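Local coordinates for ribulose bisphosphate carboxylase (Hyperthermus butylicus DSM 5456, PDB 6HUN), which probably catalyses the addition of carbon dioxide and water to ribulose 1,5-bisphosphate, giving two molecules of 3-phosphoglycerate, as a magnesium-dependent form III Rubisco, at residues Y89-L94 / W99-A104; E28-S33 / S54-A59; D168-A173 / A428-I433. All blocks are in the same frame, centred on the assembly; numbering follows the deposited sequence.

Contact 1: Y89-L94 / W99-A104; sequences YRFHDL and WLVWVA
H92 and L100 face each other as an antiparallel hydrogen-bonded pair in the beta hairpin of strands 87-93 and 99-105, and both of their backbone polar groups are spent on one another. H92 N gives to L100 O at 2.8 Å, and L100 N returns to H92 O at 2.7 Å. Further along, W102 N reaches R90 O at 2.9 Å, while W102 O takes Y89 N at 3.0 Å. CA-H groups also point at these acceptors: V101 CA approaches R90 O and F91 CA approaches L100 O. The charge of R90 is met by an aromatic face. Its chain runs extended from CG to NE, CG anti to the backbone N (chi1 -175°), and lays the guanidinium flat on the W102 indole, planes 7° apart, with CZ 4.0 Å from the six-membered ring centroid. On the other face of the sheet D93 CB sits over the W99 six-membered ring, 3.6 Å from its centroid, while D93 OD1 accepts from G95 N in the turn. Strand 99-105 continues the sheet by pairing with strand 41-49, helix 55-65 packs over F91, W99 and V101, and L363 from a loop lies against R90, H92 and L100.

Contact 2: E28-S33 / S54-A59; sequences EFVDES and SIKDAA
The capped first turn of helix 55-65, in the N-terminal domain of Rubisco, meets here the loop that leads toward strand 41-49. S54 is the N-cap of that helix: its OG accepts from D57 N at 3.1 Å, with the N-H pointing almost straight at it, so a backbone donor of the first turn is satisfied. Against the 54-59 turn, V30 and E32 make the contact, both at K56, while F29 packs further along the helix on A63 and A64. V30 directs its CB at the helix and divides its branches: CG2 rests 3.6 Å from K56 O, while CG1 lies 4.0 Å from K56 CE, the two chains set nearly perpendicular. The lysine sets off with CG anti to its carbonyl carbon (chi1 -77°) and bends at its last torsion (chi4 44°), which carries NZ to the carboxylate of E32. There NZ and OE1 form a salt bridge, although OE1 is less surely placed in the model and the length of the bond should not be pressed. K56 also makes a cation-pi contact with F91 of the neighbouring strand 87-93, whose ring lies against V30 and E32 as well. An alanine at K56 would remove the ammonium and most of the aliphatic chain, which would probably leave E32 without this charge partner and take one neighbour, the lysine CE, from V30 CG1. Just beyond V30 the loop makes an Asx turn: D31 OD1 accepts from S33 N at 3.0 Å, on its anti side and 30° out of the carboxylate plane, and takes S33 OG at 2.7 Å on its syn lone pair.

Contact 3: D168-A173 / A428-I433; sequences DRPILA and AAMKGI
M430 carries this contact from the helix side, its sulfur and methyl laid against R169 CA and CB, P170 CD and D168 CB. The closer packing is at the sulfur: SD lies 3.8 Å from R169 CA, 4.0 Å from R169 CB and 4.0 Å from P170 CD, and the proline and methionine side chains run antiparallel alongside one another. Two bends in the methionine chain (chi2 -59°, chi3 -60°) fold the thioether back, bringing CE beside R169 CA, at 3.9 Å. The looser side is at D168, an exposed residue, where CB comes no nearer to CE than 4.1 Å, and the contact as a whole is apolar and small, 117 Å² of buried surface. The charged end of R169 leads away from segment 428-433; there NH1 gives a bent bond to P170 O at 3.0 Å, and NH2 forms a salt bridge with D200. Beyond M430 the helix closes in a Schellman motif, G432 taking positive phi and I433 N bonding back to A428 O at 2.9 Å. In the TIM barrel the loop 168-170 leads into strand 171-174, the first of the eight, which lies in the closed sheet between strands 201-203 and 401-403; helix 415-431 packs V426 against R169 and P170, and helix 389-396 adds I393 against P170 and A429.

In the fold
Contacts 1 and 2 are one continuous piece of the N-terminal domain, their centres about 9 Å apart. The F91 ring joins them, with F91 CE2 3.5 Å from A59 CB and F91 CZ 3.7 Å from V30 CG1, and W99 CG adds a further touch, 3.5 Å from I55 CG1. Contact 3 belongs to the catalytic barrel, its centre about 43 Å from that of contact 1 and about 51 Å from that of contact 2, on the opposite side of the chain's centre from contact 2. It alone comes near a predicted substrate site: the side chain of P170 is about 9 Å from that of V404. Contacts 1 and 2 lie away from the annotated sites.

Contact 1: Y89-L94 / W99-A104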
ATOM      1  N   TYR A  89      25.027  11.515   4.052  1.00 47.08           N
ATOM      2  CA  TYR A  89      26.314  11.679   4.726  1.00 50.71           C
ATOM      3  C   TYR A  89      27.271  10.533   4.444  1.00 57.59           C
ATOM      4  O   TYR A  89      28.384  10.513   4.989  1.00 57.51           O
ATOM      5  CB  TYR A  89      26.116  11.840   6.245  1.00 51.90           C
ATOM      6  CG  TYR A  89      25.625  10.593   6.930  1.00 49.49           C
ATOM      7  CD1 TYR A  89      24.255  10.316   7.006  1.00 46.24           C
ATOM      8  CD2 TYR A  89      26.512   9.676   7.472  1.00 50.56           C
ATOM      9  CE1 TYR A  89      23.802   9.176   7.592  1.00 44.21           C
ATOM     10  CE2 TYR A  89      26.067   8.529   8.066  1.00 49.93           C
ATOM     11  CZ  TYR A  89      24.699   8.270   8.108  1.00 45.57           C
ATOM     12  OH  TYR A  89      24.243   7.130   8.718  1.00 43.40           O
ATOM     13  N   ARG A  90      26.908   9.613   3.563  1.00 47.98           N
ATOM     14  CA  ARG A  90      27.719   8.419   3.436  1.00 48.05           C
ATOM     15  C   ARG A  90      27.283   7.649   2.220  1.00 46.89           C
ATOM     16  O   ARG A  90      26.072   7.507   1.974  1.00 42.33           O
ATOM     17  CB  ARG A  90      27.610   7.544   4.683  1.00 49.46           C
ATOM     18  CG  ARG A  90      28.517   6.364   4.670  1.00 50.37           C
ATOM     19  CD  ARG A  90      28.375   5.593   5.945  1.00 52.71           C
ATOM     20  NE  ARG A  90      28.993   4.285   5.820  1.00 50.72           N
ATOM     21  CZ  ARG A  90      28.720   3.268   6.619  1.00 52.35           C
ATOM     22  NH1 ARG A  90      27.808   3.401   7.582  1.00 56.83           N
ATOM     23  NH2 ARG A  90      29.317   2.109   6.420  1.00 54.41           N
ATOM     24  N   PHE A  91      28.278   7.157   1.480  1.00 46.49           N
ATOM     25  CA  PHE A  91      28.135   6.522   0.183  1.00 47.64           C
ATOM     26  C   PHE A  91      28.951   5.235   0.143  1.00 53.22           C
ATOM     27  O   PHE A  91      30.102   5.192   0.617  1.00 47.98           O
ATOM     28  CB  PHE A  91      28.601   7.494  -0.934  1.00 46.54           C
ATOM     29  CG  PHE A  91      27.767   8.747  -1.033  1.00 53.62           C
ATOM     30  CD1 PHE A  91      27.908   9.771  -0.104  1.00 48.26           C
ATOM     31  CD2 PHE A  91      26.812   8.888  -2.052  1.00 45.99           C
ATOM     32  CE1 PHE A  91      27.137  10.895  -0.169  1.00 48.07           C
ATOM     33  CE2 PHE A  91      26.047  10.033  -2.146  1.00 43.65           C
ATOM     34  CZ  PHE A  91      26.192  11.037  -1.208  1.00 45.69           C
ATOM     35  N   HIS A  92      28.386   4.208  -0.472  1.00 42.61           N
ATOM     36  CA  HIS A  92      29.075   2.946  -0.690  1.00 45.52           C
ATOM     37  C   HIS A  92      28.750   2.447  -2.088  1.00 46.02           C
ATOM     38  O   HIS A  92      27.594   2.125  -2.407  1.00 39.91           O
ATOM     39  CB  HIS A  92      28.731   1.901   0.365  1.00 41.51           C
ATOM     40  CG  HIS A  92      29.418   0.586   0.153  1.00 47.09           C
ATOM     41  ND1 HIS A  92      30.712   0.344   0.574  1.00 49.13           N
ATOM     42  CD2 HIS A  92      29.007  -0.547  -0.463  1.00 45.31           C
ATOM     43  CE1 HIS A  92      31.052  -0.891   0.256  1.00 44.46           C
ATOM     44  NE2 HIS A  92      30.037  -1.458  -0.368  1.00 47.57           N
ATOM     45  N   ASP A  93      29.793   2.392  -2.933  1.00 45.84           N
ATOM     46  CA  ASP A  93      29.640   1.960  -4.321  1.00 42.65           C
ATOM     47  C   ASP A  93      29.553   0.430  -4.381  1.00 46.29           C
ATOM     48  O   ASP A  93      30.471  -0.268  -3.928  1.00 47.18           O
ATOM     49  CB  ASP A  93      30.809   2.532  -5.122  1.00 48.31           C
ATOM     50  CG  ASP A  93      30.812   2.135  -6.565  1.00 51.29           C
ATOM     51  OD1 ASP A  93      30.015   1.307  -7.008  1.00 48.75           O
ATOM     52  OD2 ASP A  93      31.720   2.633  -7.266  1.00 60.02           O
ATOM     53  N   LEU A  94      28.425  -0.104  -4.892  1.00 38.58           N
ATOM     54  CA  LEU A  94      28.216  -1.545  -4.936  1.00 38.06           C
ATOM     55  C   LEU A  94      28.878  -2.194  -6.151  1.00 42.95           C
ATOM     56  O   LEU A  94      28.846  -3.432  -6.277  1.00 45.88           O
ATOM     57  CB  LEU A  94      26.716  -1.888  -4.906  1.00 35.89           C
ATOM     58  CG  LEU A  94      26.000  -1.663  -3.547  1.00 35.73           C
ATOM     59  CD1 LEU A  94      24.473  -1.857  -3.544  1.00 31.98           C
ATOM     60  CD2 LEU A  94      26.597  -2.516  -2.417  1.00 37.46           C
ATOM     61  N   TRP A  99      24.526   2.367  -5.606  1.00 33.04           N
ATOM     62  CA  TRP A  99      25.236   2.763  -4.408  1.00 34.20           C
ATOM     63  C   TRP A  99      24.326   2.575  -3.204  1.00 36.88           C
ATOM     64  O   TRP A  99      23.100   2.735  -3.298  1.00 30.28           O
ATOM     65  CB  TRP A  99      25.638   4.221  -4.495  1.00 36.14           C
ATOM     66  CG  TRP A  99      26.571   4.562  -5.639  1.00 45.13           C
ATOM     67  CD1 TRP A  99      26.362   4.413  -6.988  1.00 48.54           C
ATOM     68  CD2 TRP A  99      27.862   5.107  -5.494  1.00 52.02           C
ATOM     69  NE1 TRP A  99      27.454   4.842  -7.679  1.00 55.05           N
ATOM     70  CE2 TRP A  99      28.396   5.279  -6.787  1.00 52.55           C
ATOM     71  CE3 TRP A  99      28.611   5.500  -4.395  1.00 49.97           C
ATOM     72  CZ2 TRP A  99      29.629   5.822  -7.002  1.00 57.98           C
ATOM     73  CZ3 TRP A  99      29.848   6.016  -4.601  1.00 54.42           C
ATOM     74  CH2 TRP A  99      30.357   6.176  -5.895  1.00 61.45           C
ATOM     75  N   LEU A 100      24.917   2.271  -2.060  1.00 34.82           N
ATOM     76  CA  LEU A 100      24.208   2.486  -0.813  1.00 36.47           C
ATOM     77  C   LEU A 100      24.430   3.933  -0.408  1.00 34.20           C
ATOM     78  O   LEU A 100      25.568   4.440  -0.422  1.00 40.26           O
ATOM     79  CB  LEU A 100      24.659   1.525   0.296  1.00 34.22           C
ATOM     80  CG  LEU A 100      24.329   0.048   0.009  1.00 31.11           C
ATOM     81  CD1 LEU A 100      24.897  -0.886   1.147  1.00 33.00           C
ATOM     82  CD2 LEU A 100      22.829  -0.198  -0.057  1.00 30.87           C
ATOM     83  N   VAL A 101      23.350   4.590  -0.012  1.00 32.88           N
ATOM     84  CA  VAL A 101      23.390   5.951   0.474  1.00 34.45           C
ATOM     85  C   VAL A 101      22.727   5.986   1.835  1.00 33.85           C
ATOM     86  O   VAL A 101      21.564   5.596   1.977  1.00 31.40           O
ATOM     87  CB  VAL A 101      22.697   6.948  -0.479  1.00 33.82           C
ATOM     88  CG1 VAL A 101      22.783   8.365   0.113  1.00 40.88           C
ATOM     89  CG2 VAL A 101      23.323   6.902  -1.856  1.00 37.67           C
ATOM     90  N   TRP A 102      23.425   6.522   2.825  1.00 36.35           N
ATOM     91  CA  TRP A 102      22.822   6.758   4.123  1.00 36.23           C
ATOM     92  C   TRP A 102      22.378   8.201   4.206  1.00 37.99           C
ATOM     93  O   TRP A 102      23.169   9.126   3.954  1.00 39.74           O
ATOM     94  CB  TRP A 102      23.795   6.470   5.282  1.00 38.60           C
ATOM     95  CG  TRP A 102      24.150   5.024   5.459  1.00 40.14           C
ATOM     96  CD1 TRP A 102      23.758   4.204   6.482  1.00 39.51           C
ATOM     97  CD2 TRP A 102      24.996   4.228   4.614  1.00 38.01           C
ATOM     98  NE1 TRP A 102      24.293   2.967   6.317  1.00 43.05           N
ATOM     99  CE2 TRP A 102      25.058   2.948   5.181  1.00 43.33           C
ATOM    100  CE3 TRP A 102      25.703   4.473   3.437  1.00 38.96           C
ATOM    101  CZ2 TRP A 102      25.797   1.910   4.603  1.00 41.72           C
ATOM    102  CZ3 TRP A 102      26.425   3.464   2.871  1.00 39.12           C
ATOM    103  CH2 TRP A 102      26.479   2.194   3.453  1.00 38.34           C
ATOM    104  N   VAL A 103      21.144   8.395   4.637  1.00 35.48           N
ATOM    105  CA  VAL A 103      20.557   9.716   4.806  1.00 36.64           C
ATOM    106  C   VAL A 103      20.092   9.835   6.244  1.00 37.37           C
ATOM    107  O   VAL A 103      19.411   8.945   6.760  1.00 35.43           O
ATOM    108  CB  VAL A 103      19.384   9.962   3.831  1.00 34.74           C
ATOM    109  CG1 VAL A 103      18.863  11.435   3.961  1.00 36.31           C
ATOM    110  CG2 VAL A 103      19.822   9.702   2.435  1.00 34.79           C
ATOM    111  N   ALA A 104      20.470  10.929   6.893  1.00 40.45           N
ATOM    112  CA  ALA A 104      20.059  11.213   8.255  1.00 41.70           C
ATOM    113  C   ALA A 104      18.943  12.261   8.249  1.00 41.87           C
ATOM    114  O   ALA A 104      19.017  13.263   7.515  1.00 43.10           O
ATOM    115  CB  ALA A 104      21.275  11.715   9.083  1.00 45.52           C
TER

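Contact 2: E28-S33 / S54-A59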
ATOM      1  N   GLU A  28      23.643  21.069  -1.324  1.00 61.94           N
ATOM      2  CA  GLU A  28      23.358  21.537   0.028  1.00 68.69           C
ATOM      3  C   GLU A  28      22.820  20.433   0.943  1.00 62.86           C
ATOM      4  O   GLU A  28      22.811  20.605   2.174  1.00 61.87           O
ATOM      5  CB  GLU A  28      22.384  22.720  -0.104  1.00 79.72           C
ATOM      6  CG  GLU A  28      21.320  22.863   0.970  1.00 85.67           C
ATOM      7  CD  GLU A  28      20.676  24.245   1.015  1.00 94.23           C
ATOM      8  OE1 GLU A  28      20.909  25.054   0.076  1.00 99.61           O
ATOM      9  OE2 GLU A  28      19.950  24.521   2.010  1.00 93.65           O
ATOM     10  N   PHE A  29      22.419  19.289   0.390  1.00 58.66           N
ATOM     11  CA  PHE A  29      21.858  18.206   1.196  1.00 56.62           C
ATOM     12  C   PHE A  29      22.814  17.043   1.384  1.00 59.43           C
ATOM     13  O   PHE A  29      22.419  16.025   1.954  1.00 56.37           O
ATOM     14  CB  PHE A  29      20.543  17.701   0.572  1.00 53.01           C
ATOM     15  CG  PHE A  29      19.435  18.724   0.610  1.00 52.41           C
ATOM     16  CD1 PHE A  29      19.386  19.747  -0.325  1.00 53.65           C
ATOM     17  CD2 PHE A  29      18.467  18.678   1.604  1.00 48.90           C
ATOM     18  CE1 PHE A  29      18.394  20.716  -0.291  1.00 52.63           C
ATOM     19  CE2 PHE A  29      17.465  19.632   1.642  1.00 50.67           C
ATOM     20  CZ  PHE A  29      17.432  20.669   0.682  1.00 51.63           C
ATOM     21  N   VAL A  30      24.048  17.166   0.900  1.00 54.46           N
ATOM     22  CA  VAL A  30      25.074  16.134   0.961  1.00 54.17           C
ATOM     23  C   VAL A  30      26.193  16.659   1.841  1.00 59.30           C
ATOM     24  O   VAL A  30      26.501  17.851   1.785  1.00 63.45           O
ATOM     25  CB  VAL A  30      25.602  15.795  -0.444  1.00 53.67           C
ATOM     26  CG1 VAL A  30      26.545  14.627  -0.392  1.00 53.11           C
ATOM     27  CG2 VAL A  30      24.440  15.481  -1.383  1.00 51.06           C
ATOM     28  N   ASP A  31      26.794  15.779   2.654  1.00 59.10           N
ATOM     29  CA  ASP A  31      27.857  16.173   3.588  1.00 61.97           C
ATOM     30  C   ASP A  31      28.563  14.956   4.148  1.00 61.33           C
ATOM     31  O   ASP A  31      28.180  14.457   5.206  1.00 60.37           O
ATOM     32  CB  ASP A  31      27.278  16.988   4.732  1.00 63.57           C
ATOM     33  CG  ASP A  31      28.351  17.543   5.676  1.00 68.16           C
ATOM     34  OD1 ASP A  31      29.520  17.100   5.610  1.00 69.74           O
ATOM     35  OD2 ASP A  31      27.999  18.439   6.473  1.00 70.34           O
ATOM     36  N   GLU A  32      29.577  14.460   3.458  1.00 62.19           N
ATOM     37  CA  GLU A  32      30.186  13.207   3.886  1.00 63.25           C
ATOM     38  C   GLU A  32      31.031  13.342   5.144  1.00 65.31           C
ATOM     39  O   GLU A  32      31.627  12.348   5.590  1.00 65.49           O
ATOM     40  CB  GLU A  32      31.032  12.638   2.760  1.00 63.88           C
ATOM     41  CG  GLU A  32      30.259  12.343   1.502  1.00 61.31           C
ATOM     42  CD  GLU A  32      31.193  11.864   0.436  1.00 69.24           C
ATOM     43  OE1 GLU A  32      31.414  12.610  -0.546  1.00 71.94           O
ATOM     44  OE2 GLU A  32      31.769  10.763   0.626  1.00 72.97           O
ATOM     45  N   SER A  33      31.105  14.528   5.729  1.00 68.29           N
ATOM     46  CA  SER A  33      31.787  14.712   6.997  1.00 71.76           C
ATOM     47  C   SER A  33      30.810  14.717   8.155  1.00 71.88           C
ATOM     48  O   SER A  33      31.225  14.843   9.308  1.00 73.20           O
ATOM     49  CB  SER A  33      32.603  16.013   6.987  1.00 76.61           C
ATOM     50  OG  SER A  33      31.738  17.122   7.147  1.00 76.84           O
ATOM     51  N   SER A  54      24.942  12.137 -11.427  1.00 49.39           N
ATOM     52  CA  SER A  54      25.930  11.606 -10.486  1.00 48.69           C
ATOM     53  C   SER A  54      25.248  11.128  -9.198  1.00 46.98           C
ATOM     54  O   SER A  54      24.130  11.543  -8.871  1.00 44.71           O
ATOM     55  CB  SER A  54      26.984  12.653 -10.147  1.00 52.77           C
ATOM     56  OG  SER A  54      26.496  13.541  -9.151  1.00 51.94           O
ATOM     57  N   ILE A  55      25.926  10.224  -8.470  1.00 47.95           N
ATOM     58  CA  ILE A  55      25.328   9.668  -7.250  1.00 42.83           C
ATOM     59  C   ILE A  55      25.126  10.760  -6.216  1.00 44.75           C
ATOM     60  O   ILE A  55      24.118  10.784  -5.484  1.00 46.62           O
ATOM     61  CB  ILE A  55      26.160   8.494  -6.682  1.00 41.33           C
ATOM     62  CG1 ILE A  55      25.498   7.922  -5.436  1.00 39.35           C
ATOM     63  CG2 ILE A  55      27.580   8.926  -6.277  1.00 44.89           C
ATOM     64  CD1 ILE A  55      23.994   7.491  -5.686  1.00 35.91           C
ATOM     65  N   LYS A  56      26.060  11.703  -6.150  1.00 45.10           N
ATOM     66  CA  LYS A  56      25.899  12.791  -5.206  1.00 46.48           C
ATOM     67  C   LYS A  56      24.687  13.630  -5.552  1.00 45.74           C
ATOM     68  O   LYS A  56      23.957  14.062  -4.654  1.00 45.41           O
ATOM     69  CB  LYS A  56      27.159  13.639  -5.187  1.00 50.64           C
ATOM     70  CG  LYS A  56      28.224  12.960  -4.413  1.00 54.57           C
ATOM     71  CD  LYS A  56      29.104  14.033  -3.857  1.00 60.29           C
ATOM     72  CE  LYS A  56      29.689  13.584  -2.578  1.00 65.98           C
ATOM     73  NZ  LYS A  56      30.175  12.173  -2.682  1.00 69.78           N
ATOM     74  N   ASP A  57      24.475  13.889  -6.849  1.00 45.74           N
ATOM     75  CA  ASP A  57      23.284  14.607  -7.297  1.00 45.02           C
ATOM     76  C   ASP A  57      22.010  13.830  -6.938  1.00 43.63           C
ATOM     77  O   ASP A  57      21.062  14.391  -6.368  1.00 43.22           O
ATOM     78  CB  ASP A  57      23.370  14.835  -8.800  1.00 48.35           C
ATOM     79  CG  ASP A  57      22.307  15.793  -9.323  1.00 60.59           C
ATOM     80  OD1 ASP A  57      21.389  16.155  -8.561  1.00 63.30           O
ATOM     81  OD2 ASP A  57      22.399  16.199 -10.514  1.00 67.12           O
ATOM     82  N   ALA A  58      21.963  12.538  -7.293  1.00 43.78           N
ATOM     83  CA  ALA A  58      20.785  11.732  -6.970  1.00 39.86           C
ATOM     84  C   ALA A  58      20.533  11.747  -5.473  1.00 37.87           C
ATOM     85  O   ALA A  58      19.398  11.920  -5.032  1.00 35.21           O
ATOM     86  CB  ALA A  58      20.972  10.302  -7.468  1.00 36.67           C
ATOM     87  N   ALA A  59      21.610  11.666  -4.676  1.00 41.50           N
ATOM     88  CA  ALA A  59      21.460  11.541  -3.231  1.00 38.34           C
ATOM     89  C   ALA A  59      20.936  12.830  -2.610  1.00 39.30           C
ATOM     90  O   ALA A  59      20.135  12.781  -1.673  1.00 37.43           O
ATOM     91  CB  ALA A  59      22.784  11.131  -2.576  1.00 43.45           C
TER

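Contact 3: D168-A173 / A428-I433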
ATOM      1  N   ASP A 168       6.493 -23.765  25.112  1.00 49.56           N
ATOM      2  CA  ASP A 168       7.829 -23.923  24.528  1.00 46.89           C
ATOM      3  C   ASP A 168       7.828 -24.276  23.055  1.00 44.85           C
ATOM      4  O   ASP A 168       8.643 -23.730  22.329  1.00 45.01           O
ATOM      5  CB  ASP A 168       8.644 -25.039  25.262  1.00 55.81           C
ATOM      6  CG  ASP A 168       8.914 -24.701  26.695  1.00 59.20           C
ATOM      7  OD1 ASP A 168       9.375 -23.562  26.938  1.00 68.07           O
ATOM      8  OD2 ASP A 168       8.645 -25.545  27.573  1.00 65.40           O
ATOM      9  N   ARG A 169       6.965 -25.190  22.611  1.00 45.05           N
ATOM     10  CA  ARG A 169       6.994 -25.673  21.240  1.00 44.79           C
ATOM     11  C   ARG A 169       6.532 -24.599  20.264  1.00 45.58           C
ATOM     12  O   ARG A 169       5.935 -23.603  20.671  1.00 45.14           O
ATOM     13  CB  ARG A 169       6.126 -26.921  21.103  1.00 51.81           C
ATOM     14  CG  ARG A 169       4.656 -26.692  21.309  1.00 50.54           C
ATOM     15  CD  ARG A 169       3.891 -27.867  20.795  1.00 49.60           C
ATOM     16  NE  ARG A 169       2.499 -27.889  21.218  1.00 47.20           N
ATOM     17  CZ  ARG A 169       1.529 -27.252  20.563  1.00 45.24           C
ATOM     18  NH1 ARG A 169       1.804 -26.541  19.472  1.00 42.60           N
ATOM     19  NH2 ARG A 169       0.280 -27.335  21.013  1.00 51.22           N
ATOM     20  N   PRO A 170       6.810 -24.770  18.960  1.00 39.36           N
ATOM     21  CA  PRO A 170       6.197 -23.889  17.962  1.00 38.45           C
ATOM     22  C   PRO A 170       4.682 -24.034  17.948  1.00 43.71           C
ATOM     23  O   PRO A 170       4.129 -25.103  18.208  1.00 44.01           O
ATOM     24  CB  PRO A 170       6.796 -24.370  16.622  1.00 42.90           C
ATOM     25  CG  PRO A 170       7.979 -25.193  16.966  1.00 43.00           C
ATOM     26  CD  PRO A 170       7.766 -25.752  18.350  1.00 42.01           C
ATOM     27  N   ILE A 171       4.004 -22.957  17.589  1.00 39.17           N
ATOM     28  CA  ILE A 171       2.559 -23.031  17.461  1.00 42.46           C
ATOM     29  C   ILE A 171       2.215 -23.412  16.023  1.00 37.78           C
ATOM     30  O   ILE A 171       2.885 -22.989  15.081  1.00 39.30           O
ATOM     31  CB  ILE A 171       1.964 -21.667  17.886  1.00 39.52           C
ATOM     32  CG1 ILE A 171       2.198 -21.465  19.395  1.00 45.44           C
ATOM     33  CG2 ILE A 171       0.492 -21.527  17.457  1.00 41.02           C
ATOM     34  CD1 ILE A 171       1.754 -20.089  19.864  1.00 49.75           C
ATOM     35  N   LEU A 172       1.127 -24.158  15.838  1.00 41.32           N
ATOM     36  CA  LEU A 172       0.722 -24.654  14.528  1.00 38.79           C
ATOM     37  C   LEU A 172      -0.567 -23.997  14.041  1.00 42.91           C
ATOM     38  O   LEU A 172      -1.527 -23.857  14.804  1.00 40.84           O
ATOM     39  CB  LEU A 172       0.526 -26.163  14.576  1.00 38.03           C
ATOM     40  CG  LEU A 172       1.799 -26.836  15.145  1.00 43.07           C
ATOM     41  CD1 LEU A 172       1.503 -28.266  15.571  1.00 45.31           C
ATOM     42  CD2 LEU A 172       2.952 -26.750  14.163  1.00 38.89           C
ATOM     43  N   ALA A 173      -0.602 -23.662  12.749  1.00 40.22           N
ATOM     44  CA  ALA A 173      -1.773 -23.056  12.111  1.00 39.11           C
ATOM     45  C   ALA A 173      -2.075 -23.754  10.787  1.00 42.03           C
ATOM     46  O   ALA A 173      -1.168 -24.268  10.131  1.00 46.64           O
ATOM     47  CB  ALA A 173      -1.524 -21.559  11.876  1.00 32.80           C
ATOM     48  N   ALA A 428       8.935 -34.962  18.330  1.00 57.36           N
ATOM     49  CA  ALA A 428      10.266 -35.526  18.112  1.00 59.55           C
ATOM     50  C   ALA A 428      11.340 -34.441  18.151  1.00 55.76           C
ATOM     51  O   ALA A 428      12.389 -34.619  18.778  1.00 53.97           O
ATOM     52  CB  ALA A 428      10.296 -36.286  16.790  1.00 61.79           C
ATOM     53  N   ALA A 429      11.067 -33.287  17.541  1.00 55.91           N
ATOM     54  CA  ALA A 429      12.038 -32.197  17.534  1.00 53.18           C
ATOM     55  C   ALA A 429      12.272 -31.635  18.934  1.00 54.10           C
ATOM     56  O   ALA A 429      13.416 -31.371  19.314  1.00 54.17           O
ATOM     57  CB  ALA A 429      11.578 -31.084  16.583  1.00 47.81           C
ATOM     58  N   MET A 430      11.196 -31.416  19.709  1.00 49.54           N
ATOM     59  CA  MET A 430      11.355 -30.945  21.087  1.00 53.12           C
ATOM     60  C   MET A 430      12.143 -31.938  21.935  1.00 56.64           C
ATOM     61  O   MET A 430      12.912 -31.545  22.818  1.00 57.99           O
ATOM     62  CB  MET A 430       9.988 -30.697  21.732  1.00 53.20           C
ATOM     63  CG  MET A 430       9.090 -29.736  20.959  1.00 55.61           C
ATOM     64  SD  MET A 430       9.880 -28.135  20.773  1.00 52.09           S
ATOM     65  CE  MET A 430      10.097 -27.670  22.476  1.00 53.47           C
ATOM     66  N   LYS A 431      11.930 -33.225  21.713  1.00 53.21           N
ATOM     67  CA  LYS A 431      12.560 -34.289  22.495  1.00 55.29           C
ATOM     68  C   LYS A 431      13.927 -34.718  21.952  1.00 55.75           C
ATOM     69  O   LYS A 431      14.585 -35.567  22.572  1.00 61.11           O
ATOM     70  CB  LYS A 431      11.636 -35.494  22.537  1.00 57.12           C
ATOM     71  CG  LYS A 431      10.309 -35.293  23.234  1.00 60.34           C
ATOM     72  CD  LYS A 431       9.583 -36.634  23.316  1.00 66.25           C
ATOM     73  CE  LYS A 431       8.203 -36.541  23.944  1.00 68.10           C
ATOM     74  NZ  LYS A 431       7.487 -37.827  23.636  1.00 74.86           N
ATOM     75  N   GLY A 432      14.366 -34.166  20.824  1.00 58.24           N
ATOM     76  CA  GLY A 432      15.675 -34.490  20.275  1.00 59.34           C
ATOM     77  C   GLY A 432      15.764 -35.891  19.734  1.00 60.54           C
ATOM     78  O   GLY A 432      16.852 -36.500  19.756  1.00 58.06           O
ATOM     79  N   ILE A 433      14.652 -36.431  19.240  1.00 60.31           N
ATOM     80  CA  ILE A 433      14.589 -37.809  18.757  1.00 60.99           C
ATOM     81  C   ILE A 433      14.556 -37.785  17.238  1.00 58.97           C
ATOM     82  O   ILE A 433      13.848 -36.971  16.631  1.00 57.38           O
ATOM     83  CB  ILE A 433      13.348 -38.540  19.303  1.00 62.05           C
ATOM     84  CG1 ILE A 433      13.316 -38.484  20.819  1.00 61.76           C
ATOM     85  CG2 ILE A 433      13.324 -39.971  18.821  1.00 62.97           C
ATOM     86  CD1 ILE A 433      12.241 -39.368  21.418  1.00 62.85           C
TER